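Local atomic coordinates of nuclear transport factor 2 family protein (Rhodopseudomonas palustris, PDB entry 3DM8), a protein that is of unknown function but has a SnoaL-like domain of the nuclear transport factor 2 family and may be an isomerase. Residues L6-H14 / E23-D31; G39-F47 / L123-A132. One frame throughout, in Å; residues are numbered along the deposited sequence. Where two conformers were deposited one is given.

How the interactions relate
From the N terminus, the chain runs through helix 5-19, turns back within a few residues and enters helix 23-28, so interaction 1 closes a short helical hairpin that runs straight into the short strand 29-30. Interaction 2 opens later, in the loop between strands 33-38 and 48-51, and closes only when the chain has passed helix 53-66 and the long strands of the sheet and reached helix 125-133 near the C terminus. The two contacts therefore follow in series, neither nested nor crossed. They lie on opposite sides of the chain's centre. The centres of interactions 1 and 2 are about 24 Å apart. Interaction 1 joins the two N-terminal helices, while interaction 2 ties a loop to the C-terminal helix and borders the second subunit.

Interaction 1 (L6-H14 / E23-D31); sequences LWRFSRALH and EELATIIDD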
loop_
_atom_site.group_PDB
_atom_site.type_symbol
_atom_site.label_atom_id
_atom_site.label_comp_id
_atom_site.label_asym_id
_atom_site.label_seq_id
_atom_site.Cartn_x
_atom_site.Cartn_y
_atom_site.Cartn_z
ATOM N N LEU A 6 6.617 16.374 -2.022
ATOM C CA LEU A 6 6.790 14.926 -2.323
ATOM C C LEU A 6 7.930 14.732 -3.357
ATOM O O LEU A 6 8.785 13.837 -3.251
ATOM C CB LEU A 6 5.500 14.335 -2.857
ATOM C CG LEU A 6 5.586 12.877 -3.313
ATOM C CD1 LEU A 6 5.912 11.975 -2.106
ATOM C CD2 LEU A 6 4.328 12.399 -4.122
ATOM N N TRP A 7 7.911 15.599 -4.353
ATOM C CA TRP A 7 8.918 15.552 -5.435
ATOM C C TRP A 7 10.324 15.886 -4.899
ATOM O O TRP A 7 11.351 15.298 -5.319
ATOM C CB TRP A 7 8.517 16.431 -6.635
ATOM C CG TRP A 7 7.077 16.173 -7.092
ATOM C CD1 TRP A 7 6.107 17.095 -7.278
ATOM C CD2 TRP A 7 6.485 14.906 -7.371
ATOM N NE1 TRP A 7 4.936 16.482 -7.686
ATOM C CE2 TRP A 7 5.140 15.136 -7.723
ATOM C CE3 TRP A 7 6.957 13.598 -7.339
ATOM C CZ2 TRP A 7 4.270 14.104 -8.062
ATOM C CZ3 TRP A 7 6.089 12.566 -7.695
ATOM C CH2 TRP A 7 4.774 12.826 -8.057
ATOM N N ARG A 8 10.362 16.839 -3.986
ATOM C CA ARG A 8 11.633 17.248 -3.351
ATOM C C ARG A 8 12.203 16.110 -2.515
ATOM O O ARG A 8 13.416 15.828 -2.522
ATOM C CB ARG A 8 11.470 18.513 -2.523
ATOM C CG ARG A 8 11.059 19.718 -3.308
ATOM C CD ARG A 8 10.989 20.938 -2.427
ATOM N NE ARG A 8 10.189 20.689 -1.235
ATOM C CZ ARG A 8 10.656 20.746 0.013
ATOM N NH1 ARG A 8 11.919 21.069 0.242
ATOM N NH2 ARG A 8 9.847 20.507 1.024
ATOM N N PHE A 9 11.303 15.436 -1.809
ATOM C CA PHE A 9 11.686 14.287 -0.992
ATOM C C PHE A 9 12.165 13.156 -1.876
ATOM O O PHE A 9 13.159 12.506 -1.598
ATOM C CB PHE A 9 10.506 13.821 -0.124
ATOM C CG PHE A 9 10.708 12.501 0.510
ATOM C CD1 PHE A 9 11.661 12.313 1.478
ATOM C CD2 PHE A 9 9.880 11.457 0.197
ATOM C CE1 PHE A 9 11.854 11.076 2.062
ATOM C CE2 PHE A 9 10.057 10.217 0.815
ATOM C CZ PHE A 9 11.060 10.034 1.725
ATOM N N SER A 10 11.468 12.944 -2.983
ATOM C CA SER A 10 11.775 11.839 -3.865
ATOM C C SER A 10 13.174 12.062 -4.451
ATOM O O SER A 10 13.971 11.119 -4.570
ATOM C CB SER A 10 10.712 11.680 -4.959
ATOM O OG SER A 10 10.999 10.509 -5.737
ATOM N N ARG A 11 13.461 13.309 -4.819
ATOM C CA ARG A 11 14.788 13.599 -5.394
ATOM C C ARG A 11 15.910 13.408 -4.356
ATOM O O ARG A 11 16.961 12.811 -4.630
ATOM C CB ARG A 11 14.810 14.982 -5.984
ATOM C CG ARG A 11 16.063 15.339 -6.591
ATOM C CD ARG A 11 15.897 16.581 -7.454
ATOM N NE ARG A 11 15.318 17.689 -6.699
ATOM C CZ ARG A 11 14.063 18.089 -6.828
ATOM N NH1 ARG A 11 13.279 17.501 -7.677
ATOM N NH2 ARG A 11 13.617 19.108 -6.122
ATOM N N ALA A 12 15.628 13.894 -3.149
ATOM C CA ALA A 12 16.566 13.837 -2.033
ATOM C C ALA A 12 16.868 12.387 -1.681
ATOM O O ALA A 12 18.001 12.020 -1.427
ATOM C CB ALA A 12 15.970 14.529 -0.817
ATOM N N LEU A 13 15.835 11.568 -1.687
ATOM C CA LEU A 13 15.996 10.151 -1.373
ATOM C C LEU A 13 16.808 9.430 -2.470
ATOM O O LEU A 13 17.664 8.535 -2.226
ATOM C CB LEU A 13 14.610 9.524 -1.218
ATOM C CG LEU A 13 14.669 8.068 -0.742
ATOM C CD1 LEU A 13 15.351 7.932 0.652
ATOM C CD2 LEU A 13 13.219 7.517 -0.798
ATOM N N HIS A 14 16.558 9.811 -3.718
ATOM C CA HIS A 14 17.331 9.277 -4.854
ATOM C C HIS A 14 18.817 9.531 -4.699
ATOM O O HIS A 14 19.675 8.634 -4.872
ATOM C CB HIS A 14 16.853 9.941 -6.156
ATOM C CG HIS A 14 17.531 9.431 -7.384
ATOM N ND1 HIS A 14 16.904 8.574 -8.277
ATOM C CD2 HIS A 14 18.753 9.690 -7.903
ATOM C CE1 HIS A 14 17.724 8.324 -9.285
ATOM N NE2 HIS A 14 18.862 8.960 -9.063
ATOM N N GLU A 23 22.832 14.891 2.187
ATOM C CA GLU A 23 22.606 16.229 2.765
ATOM C C GLU A 23 21.187 16.736 2.519
ATOM O O GLU A 23 20.581 17.320 3.418
ATOM C CB GLU A 23 23.638 17.239 2.271
ATOM C CG GLU A 23 25.083 16.829 2.571
ATOM C CD GLU A 23 25.588 15.590 1.754
ATOM O OE1 GLU A 23 25.242 15.408 0.558
ATOM O OE2 GLU A 23 26.375 14.796 2.339
ATOM N N GLU A 24 20.680 16.536 1.309
ATOM C CA GLU A 24 19.333 17.030 0.943
ATOM C C GLU A 24 18.261 16.273 1.680
ATOM O O GLU A 24 17.261 16.846 2.067
ATOM C CB GLU A 24 19.026 16.917 -0.560
ATOM C CG GLU A 24 19.675 17.960 -1.439
ATOM C CD GLU A 24 19.302 17.812 -2.940
ATOM O OE1 GLU A 24 19.914 18.534 -3.731
ATOM O OE2 GLU A 24 18.400 17.005 -3.317
ATOM N N LEU A 25 18.490 14.980 1.872
ATOM C CA LEU A 25 17.554 14.154 2.592
ATOM C C LEU A 25 17.491 14.608 4.042
ATOM O O LEU A 25 16.441 14.649 4.628
ATOM C CB LEU A 25 17.914 12.684 2.518
ATOM C CG LEU A 25 17.014 11.660 3.188
ATOM C CD1 LEU A 25 15.633 11.732 2.605
ATOM C CD2 LEU A 25 17.570 10.254 2.985
ATOM N N ALA A 26 18.640 14.857 4.624
ATOM C CA ALA A 26 18.701 15.267 6.031
ATOM C C ALA A 26 17.975 16.587 6.255
ATOM O O ALA A 26 17.378 16.810 7.342
ATOM C CB ALA A 26 20.157 15.337 6.520
ATOM N N THR A 27 17.994 17.458 5.244
ATOM C CA THR A 27 17.331 18.761 5.363
ATOM C C THR A 27 15.825 18.597 5.432
ATOM O O THR A 27 15.112 19.307 6.150
ATOM C CB THR A 27 17.721 19.679 4.192
ATOM O OG1 THR A 27 19.120 19.938 4.318
ATOM C CG2 THR A 27 16.986 20.964 4.230
ATOM N N ILE A 28 15.355 17.646 4.653
ATOM C CA ILE A 28 13.919 17.466 4.408
ATOM C C ILE A 28 13.228 16.619 5.430
ATOM O O ILE A 28 12.048 16.765 5.625
ATOM C CB ILE A 28 13.628 16.950 2.975
ATOM C CG1 ILE A 28 12.171 17.243 2.573
ATOM C CG2 ILE A 28 13.885 15.487 2.825
ATOM C CD1 ILE A 28 11.932 17.175 0.994
ATOM N N ILE A 29 13.971 15.774 6.114
ATOM C CA ILE A 29 13.375 14.913 7.149
ATOM C C ILE A 29 13.197 15.705 8.456
ATOM O O ILE A 29 14.160 16.318 8.954
ATOM C CB ILE A 29 14.256 13.679 7.410
ATOM C CG1 ILE A 29 14.312 12.752 6.175
ATOM C CG2 ILE A 29 13.698 12.848 8.587
ATOM C CD1 ILE A 29 12.972 12.442 5.617
ATOM N N ASP A 30 11.972 15.776 9.000
ATOM C CA ASP A 30 11.735 16.523 10.254
ATOM C C ASP A 30 12.458 15.857 11.399
ATOM O O ASP A 30 12.537 14.646 11.453
ATOM C CB ASP A 30 10.250 16.538 10.621
ATOM C CG ASP A 30 9.918 17.491 11.762
ATOM O OD1 ASP A 30 9.800 18.722 11.521
ATOM O OD2 ASP A 30 9.696 17.008 12.889
ATOM N N ASP A 31 12.919 16.666 12.355
ATOM C CA ASP A 31 13.678 16.118 13.457
ATOM C C ASP A 31 12.880 15.060 14.206
ATOM O O ASP A 31 13.454 14.102 14.782
ATOM C CB ASP A 31 14.087 17.185 14.478
ATOM C CG ASP A 31 15.270 18.062 14.038
ATOM O OD1 ASP A 31 15.905 17.782 12.994
ATOM O OD2 ASP A 31 15.566 19.025 14.796
HETATM O O HOH W 1 15.370 17.608 -2.911
HETATM O O HOH W 2 20.045 13.395 -0.146
#
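Glu24 OE2 receives a water proton at 3.1 Å from the water O, and the same water donates to Arg8 O, linking the two helices, while Arg15 makes a salt bridge to this carboxylate oxygen. A second water accepts from Leu25 N and donates to Ala12 O; no direct hydrogen bond crosses. Between these bridges the backbones come close, Ala12 CA lying 4.7 Å from Leu25 CA, since the small Ala12 CB rests 3.7 Å from Leu25 N. Ile28 fills the next turn: its CG1 is anti to the backbone N (chi1 -160°), and CD1 reaches Phe9 N at 3.4 Å while also lying over one face of the Arg8 guanidinium, whose NH2 bonds to Gly114 O. Ile28 CG2 comes to the edge of the Phe9 ring, near its plane. Phe9 CE1 touches Leu25 CD1 at 3.9 Å and Ile29 CD1 at 4.0 Å, Leu25 running alongside Phe9 and Ile29 crossing it at a slant, and the ring continues onto Leu116 and Leu119 of strand 115-123. Replacing Phe9 with an alanine would probably open a gap between Leu25, Ile29 and that strand, with their methyl groups losing a common partner. The axes of 6-14 and 23-28 approach to 7.9 Å, with their directions 141° apart, a roughly antiparallel pair, consistent with the N-terminal helical hairpin packed against the curved sheet in the NTF2-like cone fold.

Interaction 2 (G39-F47 / L123-A132); sequences GPIDMFPFF and LDTFDLVEQA
Phe44 CG stands anti to its own carbonyl carbon (chi1 -50°), and Leu128 CG anti to the backbone N (chi1 169°), which sends the two side chains toward each other from opposite directions. They meet with Phe44 CE1 3.7 Å from Leu128 CD2, the methyl approaching the ring obliquely, while Val129 CG2 comes to the ring edge. Met43 CG lies over the centre of a Phe44 face, 3.8 Å above the plane, and the extended Met43 chain carries SD to 4.0 Å from Val129 CG2. Val129 CG2 also meets Pro40 CG, at 3.9 Å. Phe47 completes the cluster: its CE2 lies 4.0 Å from Leu128 CD2, which sits at the ring edge, and Phe44 CB covers part of one Phe47 face. At Gly39, CA packs 3.8 Å from Thr125 CG2, and a CB placed on this backbone would clash with Phe47 CD2. Two backbone donors, Met43 N and Phe44 N, hold Pro40 O, and a type I turn from Phe44 to Phe47 shapes the next bend. Asp124 OD1 caps helix 125-133, accepting from Asp127 N at 3.3 Å from above the carboxylate plane, and also bonds Thr125 OG1 of the second subunit. No hydrogen bond joins loop to helix directly, so their contact rests on apolar packing and shape, with polar bonds shaping each partner separately and linking the helix start to the dimer interface.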
loop_
_atom_site.group_PDB
_atom_site.type_symbol
_atom_site.label_atom_id
_atom_site.label_comp_id
_atom_site.label_asym_id
_atom_site.label_seq_id
_atom_site.Cartn_x
_atom_site.Cartn_y
_atom_site.Cartn_z
ATOM N N GLY A 39 7.098 -4.324 7.004
ATOM C CA GLY A 39 7.659 -5.506 6.374
ATOM C C GLY A 39 8.504 -6.306 7.343
ATOM O O GLY A 39 8.656 -5.921 8.496
ATOM N N PRO A 40 9.035 -7.430 6.886
ATOM C CA PRO A 40 9.586 -8.420 7.804
ATOM C C PRO A 40 10.985 -8.081 8.227
ATOM O O PRO A 40 11.932 -8.231 7.456
ATOM C CB PRO A 40 9.592 -9.713 6.987
ATOM C CG PRO A 40 9.522 -9.349 5.619
ATOM C CD PRO A 40 8.923 -7.937 5.516
ATOM N N ILE A 41 11.110 -7.673 9.483
ATOM C CA ILE A 41 12.373 -7.112 9.970
ATOM C C ILE A 41 13.419 -8.188 10.112
ATOM O O ILE A 41 14.595 -7.874 10.208
ATOM C CB ILE A 41 12.258 -6.308 11.280
ATOM C CG1 ILE A 41 11.827 -7.154 12.456
ATOM C CG2 ILE A 41 11.362 -5.073 11.108
ATOM C CD1 ILE A 41 11.921 -6.418 13.720
ATOM N N ASP A 42 12.997 -9.456 10.125
ATOM C CA ASP A 42 13.958 -10.568 10.256
ATOM C C ASP A 42 14.805 -10.679 9.011
ATOM O O ASP A 42 15.982 -11.056 9.068
ATOM C CB ASP A 42 13.272 -11.913 10.506
ATOM C CG ASP A 42 12.619 -11.990 11.850
ATOM O OD1 ASP A 42 12.852 -11.088 12.687
ATOM O OD2 ASP A 42 11.862 -12.953 12.052
ATOM N N MET A 43 14.201 -10.370 7.890
ATOM C CA MET A 43 14.911 -10.349 6.629
ATOM C C MET A 43 15.508 -8.988 6.324
ATOM O O MET A 43 16.634 -8.889 5.841
ATOM C CB MET A 43 14.018 -10.711 5.473
ATOM C CG MET A 43 14.877 -10.995 4.287
ATOM S SD MET A 43 14.030 -11.914 3.054
ATOM C CE MET A 43 15.054 -11.619 1.606
ATOM N N PHE A 44 14.716 -7.950 6.589
ATOM C CA PHE A 44 15.107 -6.554 6.286
ATOM C C PHE A 44 15.106 -5.693 7.552
ATOM O O PHE A 44 14.084 -5.112 7.915
ATOM C CB PHE A 44 14.178 -5.949 5.245
ATOM C CG PHE A 44 13.984 -6.799 4.031
ATOM C CD1 PHE A 44 12.818 -7.531 3.864
ATOM C CD2 PHE A 44 14.938 -6.852 3.056
ATOM C CE1 PHE A 44 12.635 -8.315 2.720
ATOM C CE2 PHE A 44 14.767 -7.655 1.926
ATOM C CZ PHE A 44 13.628 -8.364 1.757
ATOM N N PRO A 45 16.264 -5.595 8.242
ATOM C CA PRO A 45 16.236 -5.009 9.569
ATOM C C PRO A 45 15.899 -3.522 9.559
ATOM O O PRO A 45 15.546 -2.938 10.596
ATOM C CB PRO A 45 17.669 -5.197 10.082
ATOM C CG PRO A 45 18.305 -6.134 9.185
ATOM C CD PRO A 45 17.539 -6.257 7.936
ATOM N N PHE A 46 15.992 -2.961 8.368
ATOM C CA PHE A 46 15.699 -1.555 8.160
ATOM C C PHE A 46 14.202 -1.237 8.046
ATOM O O PHE A 46 13.797 -0.061 8.042
ATOM C CB PHE A 46 16.497 -1.000 6.993
ATOM C CG PHE A 46 16.402 -1.800 5.749
ATOM C CD1 PHE A 46 17.467 -2.589 5.336
ATOM C CD2 PHE A 46 15.273 -1.780 4.989
ATOM C CE1 PHE A 46 17.381 -3.344 4.192
ATOM C CE2 PHE A 46 15.208 -2.504 3.803
ATOM C CZ PHE A 46 16.278 -3.292 3.427
ATOM N N PHE A 47 13.384 -2.284 8.063
ATOM C CA PHE A 47 11.926 -2.105 8.144
ATOM C C PHE A 47 11.475 -1.797 9.575
ATOM O O PHE A 47 12.247 -1.857 10.559
ATOM C CB PHE A 47 11.169 -3.284 7.538
ATOM C CG PHE A 47 11.246 -3.358 6.009
ATOM C CD1 PHE A 47 11.609 -2.272 5.257
ATOM C CD2 PHE A 47 10.946 -4.540 5.358
ATOM C CE1 PHE A 47 11.688 -2.369 3.870
ATOM C CE2 PHE A 47 11.003 -4.625 3.970
ATOM C CZ PHE A 47 11.349 -3.536 3.246
ATOM N N LEU A 123 4.153 -2.389 1.310
ATOM C CA LEU A 123 4.530 -3.020 0.061
ATOM C C LEU A 123 4.247 -4.495 -0.013
ATOM O O LEU A 123 3.797 -5.112 0.951
ATOM C CB LEU A 123 6.016 -2.834 -0.172
ATOM C CG LEU A 123 6.876 -3.475 0.887
ATOM C CD1 LEU A 123 8.090 -3.983 0.221
ATOM C CD2 LEU A 123 7.211 -2.453 1.961
ATOM N N ASP A 124 4.362 -4.993 -1.235
ATOM C CA ASP A 124 4.060 -6.427 -1.537
ATOM C C ASP A 124 5.259 -7.230 -1.050
ATOM O O ASP A 124 6.211 -7.551 -1.770
ATOM C CB ASP A 124 3.668 -6.632 -3.025
ATOM C CG ASP A 124 3.209 -8.080 -3.324
ATOM O OD1 ASP A 124 3.384 -8.969 -2.450
ATOM O OD2 ASP A 124 2.794 -8.370 -4.469
ATOM N N THR A 125 5.173 -7.516 0.239
ATOM C CA THR A 125 6.253 -8.084 1.017
ATOM C C THR A 125 6.471 -9.566 0.691
ATOM O O THR A 125 7.584 -10.027 0.727
ATOM C CB THR A 125 6.048 -7.890 2.525
ATOM O OG1 THR A 125 4.687 -8.217 2.839
ATOM C CG2 THR A 125 6.405 -6.414 2.923
ATOM N N PHE A 126 5.417 -10.292 0.343
ATOM C CA PHE A 126 5.601 -11.690 -0.026
ATOM C C PHE A 126 6.365 -11.775 -1.339
ATOM O O PHE A 126 7.339 -12.554 -1.495
ATOM C CB PHE A 126 4.257 -12.456 -0.064
ATOM C CG PHE A 126 4.408 -13.941 -0.339
ATOM C CD1 PHE A 126 4.633 -14.814 0.697
ATOM C CD2 PHE A 126 4.323 -14.436 -1.617
ATOM C CE1 PHE A 126 4.796 -16.156 0.456
ATOM C CE2 PHE A 126 4.468 -15.778 -1.882
ATOM C CZ PHE A 126 4.698 -16.644 -0.850
ATOM N N ASP A 127 5.958 -10.971 -2.289
ATOM C CA ASP A 127 6.608 -10.968 -3.601
ATOM C C ASP A 127 8.057 -10.561 -3.430
ATOM O O ASP A 127 8.973 -11.164 -4.027
ATOM C CB ASP A 127 5.909 -10.032 -4.567
ATOM C CG ASP A 127 6.398 -10.191 -5.963
ATOM O OD1 ASP A 127 6.729 -9.179 -6.576
ATOM O OD2 ASP A 127 6.443 -11.326 -6.452
ATOM N N LEU A 128 8.286 -9.613 -2.523
ATOM C CA LEU A 128 9.667 -9.117 -2.271
ATOM C C LEU A 128 10.512 -10.257 -1.722
ATOM O O LEU A 128 11.629 -10.526 -2.192
ATOM C CB LEU A 128 9.707 -7.924 -1.285
ATOM C CG LEU A 128 11.023 -7.425 -0.698
ATOM C CD1 LEU A 128 12.104 -7.095 -1.749
ATOM C CD2 LEU A 128 10.836 -6.201 0.281
ATOM N N VAL A 129 9.978 -10.952 -0.726
ATOM C CA VAL A 129 10.744 -12.021 -0.029
ATOM C C VAL A 129 11.019 -13.131 -1.026
ATOM O O VAL A 129 12.109 -13.693 -1.062
ATOM C CB VAL A 129 10.040 -12.595 1.262
ATOM C CG1 VAL A 129 10.651 -13.963 1.649
ATOM C CG2 VAL A 129 10.110 -11.610 2.439
ATOM N N GLU A 130 10.018 -13.465 -1.833
ATOM C CA GLU A 130 10.194 -14.528 -2.815
ATOM C C GLU A 130 11.294 -14.220 -3.799
ATOM O O GLU A 130 12.142 -15.089 -4.150
ATOM C CB GLU A 130 8.918 -14.824 -3.577
ATOM C CG GLU A 130 7.918 -15.579 -2.727
ATOM C CD GLU A 130 7.258 -16.747 -3.447
ATOM O OE1 GLU A 130 6.935 -16.617 -4.658
ATOM O OE2 GLU A 130 7.028 -17.790 -2.778
ATOM N N GLN A 131 11.283 -12.982 -4.267
ATOM C CA GLN A 131 12.294 -12.550 -5.247
ATOM C C GLN A 131 13.681 -12.543 -4.643
ATOM O O GLN A 131 14.664 -12.947 -5.299
ATOM C CB GLN A 131 11.984 -11.156 -5.775
ATOM C CG GLN A 131 10.846 -11.057 -6.722
ATOM C CD GLN A 131 10.667 -9.608 -7.138
ATOM O OE1 GLN A 131 11.413 -9.089 -7.984
ATOM N NE2 GLN A 131 9.700 -8.935 -6.526
ATOM N N ALA A 132 13.766 -12.133 -3.382
ATOM C CA ALA A 132 15.072 -12.043 -2.694
ATOM C C ALA A 132 15.671 -13.440 -2.435
ATOM O O ALA A 132 16.904 -13.638 -2.525
ATOM C CB ALA A 132 14.951 -11.237 -1.373
#